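Transcriptional regulator, marR family, putative (PDB 3F3X) probably binds DNA as a dimeric winged helix-turn-helix transcription factor of the MarR family, regulating gene expression in the archaeon Sulfolobus solfataricus. Local coordinates at residues E24-L35 with A107-M118. Sequence-based numbering, arbitrary orientation.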
ATOM      1  N   GLU A  24       9.462  -6.235  -0.176  1.00 31.56           N
ATOM      2  CA  GLU A  24      10.556  -6.653   0.691  1.00 32.36           C
ATOM      3  C   GLU A  24      10.050  -7.573   1.789  1.00 30.74           C
ATOM      4  O   GLU A  24      10.680  -8.587   2.100  1.00 29.88           O
ATOM      5  CB  GLU A  24      11.245  -5.438   1.308  1.00 36.08           C
ATOM      6  CG  GLU A  24      11.965  -4.577   0.289  1.00 43.29           C
ATOM      7  CD  GLU A  24      13.279  -4.048   0.818  1.00 47.71           C
ATOM      8  OE1 GLU A  24      14.112  -4.871   1.254  1.00 51.88           O
ATOM      9  OE2 GLU A  24      13.481  -2.814   0.795  1.00 50.80           O
ATOM     10  N   PHE A  25       8.904  -7.223   2.365  1.00 27.74           N
ATOM     11  CA  PHE A  25       8.302  -8.028   3.425  1.00 27.87           C
ATOM     12  C   PHE A  25       7.972  -9.432   2.935  1.00 28.18           C
ATOM     13  O   PHE A  25       8.365 -10.419   3.559  1.00 27.14           O
ATOM     14  CB  PHE A  25       7.024  -7.363   3.947  1.00 26.53           C
ATOM     15  CG  PHE A  25       7.266  -6.147   4.798  1.00 27.82           C
ATOM     16  CD1 PHE A  25       8.556  -5.683   5.031  1.00 28.05           C
ATOM     17  CD2 PHE A  25       6.197  -5.472   5.382  1.00 28.57           C
ATOM     18  CE1 PHE A  25       8.781  -4.559   5.826  1.00 29.13           C
ATOM     19  CE2 PHE A  25       6.409  -4.346   6.180  1.00 32.08           C
ATOM     20  CZ  PHE A  25       7.709  -3.892   6.404  1.00 29.83           C
ATOM     21  N   ASN A  26       7.245  -9.522   1.822  1.00 28.23           N
ATOM     22  CA  ASN A  26       6.872 -10.822   1.272  1.00 29.09           C
ATOM     23  C   ASN A  26       8.084 -11.636   0.819  1.00 29.79           C
ATOM     24  O   ASN A  26       8.093 -12.862   0.945  1.00 30.81           O
ATOM     25  CB  ASN A  26       5.901 -10.661   0.093  1.00 27.98           C
ATOM     26  CG  ASN A  26       4.494 -10.285   0.536  1.00 31.32           C
ATOM     27  OD1 ASN A  26       4.099 -10.544   1.672  1.00 31.10           O
ATOM     28  ND2 ASN A  26       3.726  -9.692  -0.370  1.00 31.46           N
ATOM     29  N   ASN A  27       9.102 -10.955   0.294  1.00 29.92           N
ATOM     30  CA  ASN A  27      10.306 -11.633  -0.166  1.00 31.66           C
ATOM     31  C   ASN A  27      11.028 -12.263   1.025  1.00 30.25           C
ATOM     32  O   ASN A  27      11.361 -13.452   1.001  1.00 30.94           O
ATOM     33  CB  ASN A  27      11.253 -10.666  -0.875  1.00 33.21           C
ATOM     34  CG  ASN A  27      12.542 -11.336  -1.277  1.00 37.36           C
ATOM     35  OD1 ASN A  27      13.624 -10.960  -0.820  1.00 40.15           O
ATOM     36  ND2 ASN A  27      12.436 -12.348  -2.126  1.00 37.72           N
ATOM     37  N   ARG A  28      11.248 -11.461   2.064  1.00 30.18           N
ATOM     38  CA  ARG A  28      11.926 -11.894   3.275  1.00 30.75           C
ATOM     39  C   ARG A  28      11.172 -13.022   3.984  1.00 30.09           C
ATOM     40  O   ARG A  28      11.735 -14.088   4.237  1.00 28.63           O
ATOM     41  CB  ARG A  28      12.058 -10.710   4.234  1.00 33.62           C
ATOM     42  CG  ARG A  28      13.237 -10.771   5.164  1.00 40.00           C
ATOM     43  CD  ARG A  28      14.503 -10.355   4.441  1.00 44.22           C
ATOM     44  NE  ARG A  28      15.485  -9.910   5.416  1.00 48.27           N
ATOM     45  CZ  ARG A  28      16.602  -9.255   5.131  1.00 49.79           C
ATOM     46  NH1 ARG A  28      16.914  -8.952   3.878  1.00 50.65           N
ATOM     47  NH2 ARG A  28      17.399  -8.890   6.122  1.00 52.75           N
ATOM     48  N   LEU A  29       9.912 -12.774   4.336  1.00 26.72           N
ATOM     49  CA  LEU A  29       9.111 -13.797   5.013  1.00 26.69           C
ATOM     50  C   LEU A  29       8.897 -15.035   4.132  1.00 26.52           C
ATOM     51  O   LEU A  29       8.860 -16.171   4.626  1.00 26.63           O
ATOM     52  CB  LEU A  29       7.745 -13.243   5.431  1.00 25.85           C
ATOM     53  CG  LEU A  29       7.752 -12.185   6.539  1.00 26.93           C
ATOM     54  CD1 LEU A  29       6.331 -11.651   6.743  1.00 28.54           C
ATOM     55  CD2 LEU A  29       8.298 -12.781   7.836  1.00 26.22           C
ATOM     56  N   GLY A  30       8.750 -14.799   2.830  1.00 24.92           N
ATOM     57  CA  GLY A  30       8.535 -15.883   1.887  1.00 25.24           C
ATOM     58  C   GLY A  30       9.721 -16.809   1.778  1.00 26.59           C
ATOM     59  O   GLY A  30       9.591 -18.034   1.900  1.00 25.45           O
ATOM     60  N   LYS A  31      10.899 -16.227   1.583  1.00 26.94           N
ATOM     61  CA  LYS A  31      12.109 -17.030   1.447  1.00 28.04           C
ATOM     62  C   LYS A  31      12.605 -17.660   2.742  1.00 26.80           C
ATOM     63  O   LYS A  31      13.098 -18.785   2.735  1.00 28.68           O
ATOM     64  CB  LYS A  31      13.196 -16.184   0.784  1.00 30.01           C
ATOM     65  CG  LYS A  31      12.820 -15.846  -0.644  1.00 32.33           C
ATOM     66  CD  LYS A  31      13.836 -14.982  -1.323  1.00 36.13           C
ATOM     67  CE  LYS A  31      13.531 -14.912  -2.803  1.00 38.34           C
ATOM     68  NZ  LYS A  31      14.462 -13.997  -3.505  1.00 43.22           N
ATOM     69  N   LEU A  32      12.440 -16.958   3.858  1.00 26.86           N
ATOM     70  CA  LEU A  32      12.896 -17.479   5.148  1.00 26.91           C
ATOM     71  C   LEU A  32      11.883 -18.360   5.878  1.00 27.71           C
ATOM     72  O   LEU A  32      12.256 -19.312   6.575  1.00 27.01           O
ATOM     73  CB  LEU A  32      13.289 -16.317   6.072  1.00 26.87           C
ATOM     74  CG  LEU A  32      14.431 -15.420   5.581  1.00 27.56           C
ATOM     75  CD1 LEU A  32      14.669 -14.302   6.569  1.00 28.27           C
ATOM     76  CD2 LEU A  32      15.692 -16.245   5.408  1.00 28.20           C
ATOM     77  N   MET A  33      10.599 -18.055   5.708  1.00 25.73           N
ATOM     78  CA  MET A  33       9.571 -18.802   6.425  1.00 27.22           C
ATOM     79  C   MET A  33       8.389 -19.315   5.610  1.00 28.22           C
ATOM     80  O   MET A  33       7.494 -19.959   6.158  1.00 29.65           O
ATOM     81  CB  MET A  33       9.047 -17.934   7.572  1.00 27.00           C
ATOM     82  CG  MET A  33      10.142 -17.398   8.481  1.00 27.57           C
ATOM     83  SD  MET A  33       9.524 -16.314   9.777  1.00 29.31           S
ATOM     84  CE  MET A  33       8.876 -17.536  10.937  1.00 28.00           C
ATOM     85  N   ASN A  34       8.392 -19.040   4.311  1.00 29.14           N
ATOM     86  CA  ASN A  34       7.310 -19.462   3.434  1.00 30.69           C
ATOM     87  C   ASN A  34       6.005 -18.856   3.944  1.00 30.20           C
ATOM     88  O   ASN A  34       4.954 -19.500   3.946  1.00 28.74           O
ATOM     89  CB  ASN A  34       7.224 -20.993   3.392  1.00 34.91           C
ATOM     90  CG  ASN A  34       6.217 -21.492   2.381  1.00 39.66           C
ATOM     91  OD1 ASN A  34       6.118 -20.963   1.273  1.00 43.80           O
ATOM     92  ND2 ASN A  34       5.469 -22.530   2.750  1.00 43.17           N
ATOM     93  N   LEU A  35       6.098 -17.608   4.393  1.00 28.54           N
ATOM     94  CA  LEU A  35       4.947 -16.864   4.894  1.00 27.88           C
ATOM     95  C   LEU A  35       4.857 -15.555   4.138  1.00 26.90           C
ATOM     96  O   LEU A  35       5.829 -15.115   3.526  1.00 25.96           O
ATOM     97  CB  LEU A  35       5.096 -16.545   6.387  1.00 29.09           C
ATOM     98  CG  LEU A  35       5.077 -17.683   7.407  1.00 32.24           C
ATOM     99  CD1 LEU A  35       5.257 -17.095   8.808  1.00 31.63           C
ATOM    100  CD2 LEU A  35       3.759 -18.453   7.305  1.00 31.11           C
ATOM    101  N   ALA A 107       8.530 -14.576  12.970  1.00 23.99           N
ATOM    102  CA  ALA A 107       8.150 -13.639  11.912  1.00 23.01           C
ATOM    103  C   ALA A 107       8.267 -12.198  12.417  1.00 23.73           C
ATOM    104  O   ALA A 107       8.720 -11.310  11.688  1.00 23.31           O
ATOM    105  CB  ALA A 107       6.711 -13.923  11.438  1.00 22.28           C
ATOM    106  N   ASN A 108       7.854 -11.972  13.663  1.00 23.02           N
ATOM    107  CA  ASN A 108       7.933 -10.647  14.270  1.00 24.19           C
ATOM    108  C   ASN A 108       9.388 -10.192  14.310  1.00 24.13           C
ATOM    109  O   ASN A 108       9.698  -9.046  13.990  1.00 23.01           O
ATOM    110  CB  ASN A 108       7.368 -10.672  15.694  1.00 22.55           C
ATOM    111  CG  ASN A 108       7.574  -9.355  16.427  1.00 26.77           C
ATOM    112  OD1 ASN A 108       8.331  -9.280  17.398  1.00 27.29           O
ATOM    113  ND2 ASN A 108       6.906  -8.311  15.961  1.00 25.31           N
ATOM    114  N   GLU A 109      10.276 -11.099  14.705  1.00 24.63           N
ATOM    115  CA  GLU A 109      11.700 -10.787  14.777  1.00 27.47           C
ATOM    116  C   GLU A 109      12.244 -10.405  13.400  1.00 25.47           C
ATOM    117  O   GLU A 109      12.986  -9.432  13.267  1.00 26.38           O
ATOM    118  CB  GLU A 109      12.483 -11.992  15.301  1.00 30.80           C
ATOM    119  CG  GLU A 109      13.902 -11.650  15.709  1.00 40.09           C
ATOM    120  CD  GLU A 109      14.007 -11.278  17.174  1.00 45.68           C
ATOM    121  OE1 GLU A 109      13.089 -10.604  17.694  1.00 48.70           O
ATOM    122  OE2 GLU A 109      15.015 -11.656  17.806  1.00 49.49           O
ATOM    123  N   VAL A 110      11.884 -11.189  12.386  1.00 24.84           N
ATOM    124  CA  VAL A 110      12.329 -10.938  11.018  1.00 22.52           C
ATOM    125  C   VAL A 110      11.879  -9.561  10.524  1.00 23.79           C
ATOM    126  O   VAL A 110      12.688  -8.781  10.022  1.00 21.67           O
ATOM    127  CB  VAL A 110      11.790 -12.021  10.039  1.00 23.29           C
ATOM    128  CG1 VAL A 110      12.007 -11.583   8.597  1.00 23.52           C
ATOM    129  CG2 VAL A 110      12.490 -13.347  10.289  1.00 25.72           C
ATOM    130  N   LEU A 111      10.590  -9.263  10.668  1.00 22.66           N
ATOM    131  CA  LEU A 111      10.058  -7.982  10.212  1.00 24.14           C
ATOM    132  C   LEU A 111      10.557  -6.785  11.013  1.00 25.45           C
ATOM    133  O   LEU A 111      10.861  -5.734  10.441  1.00 25.09           O
ATOM    134  CB  LEU A 111       8.527  -8.004  10.233  1.00 24.07           C
ATOM    135  CG  LEU A 111       7.884  -8.946   9.215  1.00 26.41           C
ATOM    136  CD1 LEU A 111       6.361  -8.818   9.280  1.00 24.21           C
ATOM    137  CD2 LEU A 111       8.392  -8.601   7.814  1.00 26.22           C
ATOM    138  N   ARG A 112      10.637  -6.946  12.332  1.00 25.66           N
ATOM    139  CA  ARG A 112      11.090  -5.879  13.223  1.00 26.19           C
ATOM    140  C   ARG A 112      12.531  -5.461  12.912  1.00 26.38           C
ATOM    141  O   ARG A 112      12.843  -4.267  12.844  1.00 24.36           O
ATOM    142  CB  ARG A 112      11.003  -6.349  14.674  1.00 29.09           C
ATOM    143  CG  ARG A 112      11.126  -5.249  15.718  1.00 34.82           C
ATOM    144  CD  ARG A 112      11.361  -5.869  17.086  1.00 40.02           C
ATOM    145  NE  ARG A 112      12.634  -6.587  17.106  1.00 44.04           N
ATOM    146  CZ  ARG A 112      12.925  -7.593  17.924  1.00 45.38           C
ATOM    147  NH1 ARG A 112      12.030  -8.020  18.806  1.00 45.69           N
ATOM    148  NH2 ARG A 112      14.113  -8.179  17.848  1.00 45.08           N
ATOM    149  N   ASN A 113      13.409  -6.445  12.740  1.00 24.55           N
ATOM    150  CA  ASN A 113      14.811  -6.162  12.435  1.00 27.33           C
ATOM    151  C   ASN A 113      14.945  -5.536  11.052  1.00 27.62           C
ATOM    152  O   ASN A 113      15.726  -4.603  10.859  1.00 27.72           O
ATOM    153  CB  ASN A 113      15.655  -7.444  12.505  1.00 28.15           C
ATOM    154  CG  ASN A 113      15.785  -7.981  13.921  1.00 29.83           C
ATOM    155  OD1 ASN A 113      15.710  -7.226  14.885  1.00 33.39           O
ATOM    156  ND2 ASN A 113      15.995  -9.287  14.051  1.00 29.95           N
ATOM    157  N   LEU A 114      14.177  -6.051  10.097  1.00 27.90           N
ATOM    158  CA  LEU A 114      14.203  -5.538   8.733  1.00 28.79           C
ATOM    159  C   LEU A 114      13.807  -4.066   8.723  1.00 29.08           C
ATOM    160  O   LEU A 114      14.492  -3.237   8.135  1.00 28.19           O
ATOM    161  CB  LEU A 114      13.241  -6.327   7.840  1.00 29.71           C
ATOM    162  CG  LEU A 114      13.191  -5.884   6.376  1.00 32.26           C
ATOM    163  CD1 LEU A 114      14.581  -5.982   5.763  1.00 35.57           C
ATOM    164  CD2 LEU A 114      12.210  -6.754   5.610  1.00 34.46           C
ATOM    165  N   VAL A 115      12.700  -3.737   9.380  1.00 27.38           N
ATOM    166  CA  VAL A 115      12.244  -2.351   9.420  1.00 28.62           C
ATOM    167  C   VAL A 115      13.216  -1.483  10.204  1.00 29.85           C
ATOM    168  O   VAL A 115      13.525  -0.353   9.814  1.00 28.45           O
ATOM    169  CB  VAL A 115      10.843  -2.241  10.040  1.00 28.54           C
ATOM    170  CG1 VAL A 115      10.443  -0.772  10.152  1.00 26.29           C
ATOM    171  CG2 VAL A 115       9.845  -2.997   9.165  1.00 27.39           C
ATOM    172  N   ASN A 116      13.696  -2.010  11.319  1.00 30.24           N
ATOM    173  CA  ASN A 116      14.651  -1.268  12.124  1.00 34.95           C
ATOM    174  C   ASN A 116      15.893  -0.961  11.297  1.00 35.40           C
ATOM    175  O   ASN A 116      16.417   0.146  11.342  1.00 35.24           O
ATOM    176  CB  ASN A 116      15.049  -2.089  13.349  1.00 37.67           C
ATOM    177  CG  ASN A 116      16.201  -1.465  14.141  1.00 42.60           C
ATOM    178  OD1 ASN A 116      17.367  -1.832  13.962  1.00 46.82           O
ATOM    179  ND2 ASN A 116      15.876  -0.527  15.027  1.00 46.59           N
ATOM    180  N   GLU A 117      16.364  -1.952  10.546  1.00 36.54           N
ATOM    181  CA  GLU A 117      17.569  -1.766   9.723  1.00 39.96           C
ATOM    182  C   GLU A 117      17.370  -0.666   8.698  1.00 40.34           C
ATOM    183  O   GLU A 117      18.195   0.220   8.525  1.00 39.17           O
ATOM    184  CB  GLU A 117      17.942  -3.045   8.964  1.00 42.72           C
ATOM    185  CG  GLU A 117      17.108  -3.288   7.698  1.00 47.70           C
ATOM    186  CD  GLU A 117      17.683  -4.345   6.779  1.00 50.96           C
ATOM    187  OE1 GLU A 117      18.313  -3.967   5.766  1.00 53.49           O
ATOM    188  OE2 GLU A 117      17.522  -5.551   7.067  1.00 51.13           O
ATOM    189  N   MET A 118      16.236  -0.724   8.031  1.00 39.79           N
ATOM    190  CA  MET A 118      15.944   0.230   6.996  1.00 40.21           C
ATOM    191  C   MET A 118      15.691   1.638   7.465  1.00 39.38           C
ATOM    192  O   MET A 118      16.191   2.577   6.847  1.00 37.92           O
ATOM    193  CB  MET A 118      14.758  -0.231   6.165  1.00 42.54           C
ATOM    194  CG  MET A 118      14.936  -1.576   5.485  1.00 46.87           C
ATOM    195  SD  MET A 118      13.567  -1.786   4.283  1.00 51.00           S
ATOM    196  CE  MET A 118      12.103  -2.069   5.352  1.00 49.83           C
TER
HETATM  197  O   HOH W   1      19.317  -7.503   5.687  1.00 45.07           O
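R28 of helix 3-33 lies across L114 of helix 98-118. Its CB brushes L114 CD2, and R28 CG rests 3.7 Å from V110 CG1. A bend at chi2 (79°) then turns the chain so that NE and CZ lie over L114, whose CD1 sits beneath the centre of the guanidinium face, 3.9 Å from R28 CZ. At the tip, R28 NH2 stands 3.5 Å from E117 OE2: a long salt bridge of charges alone, with the two planes 68° apart and the oxygen well out of the guanidinium plane. A water is modelled between these two atoms, but so close to R28 NH2 that its place is doubtful. The short segments of the two helices run roughly antiparallel at 140°, their axes 10.3 Å apart, in the helical dimerisation part of the MarR fold, beside the DNA-binding winged helix-turn-helix. V110 is a knob between R28, L29, L32 and M33, while L29 CD1 meets L111 CD1 at 3.8 Å. F25 lays one ring face against L111 CD2, presents an edge to L114 CD2, and brings CZ to 3.6 Å from V115 CG2. With an alanine at F25 the ring would be gone, and a gap would probably open between L111, L114 and V115. M11 of the second subunit also packs on F25, at the dimer interface. Further along, M33 folds its CE back to 3.6 Å from A107 N.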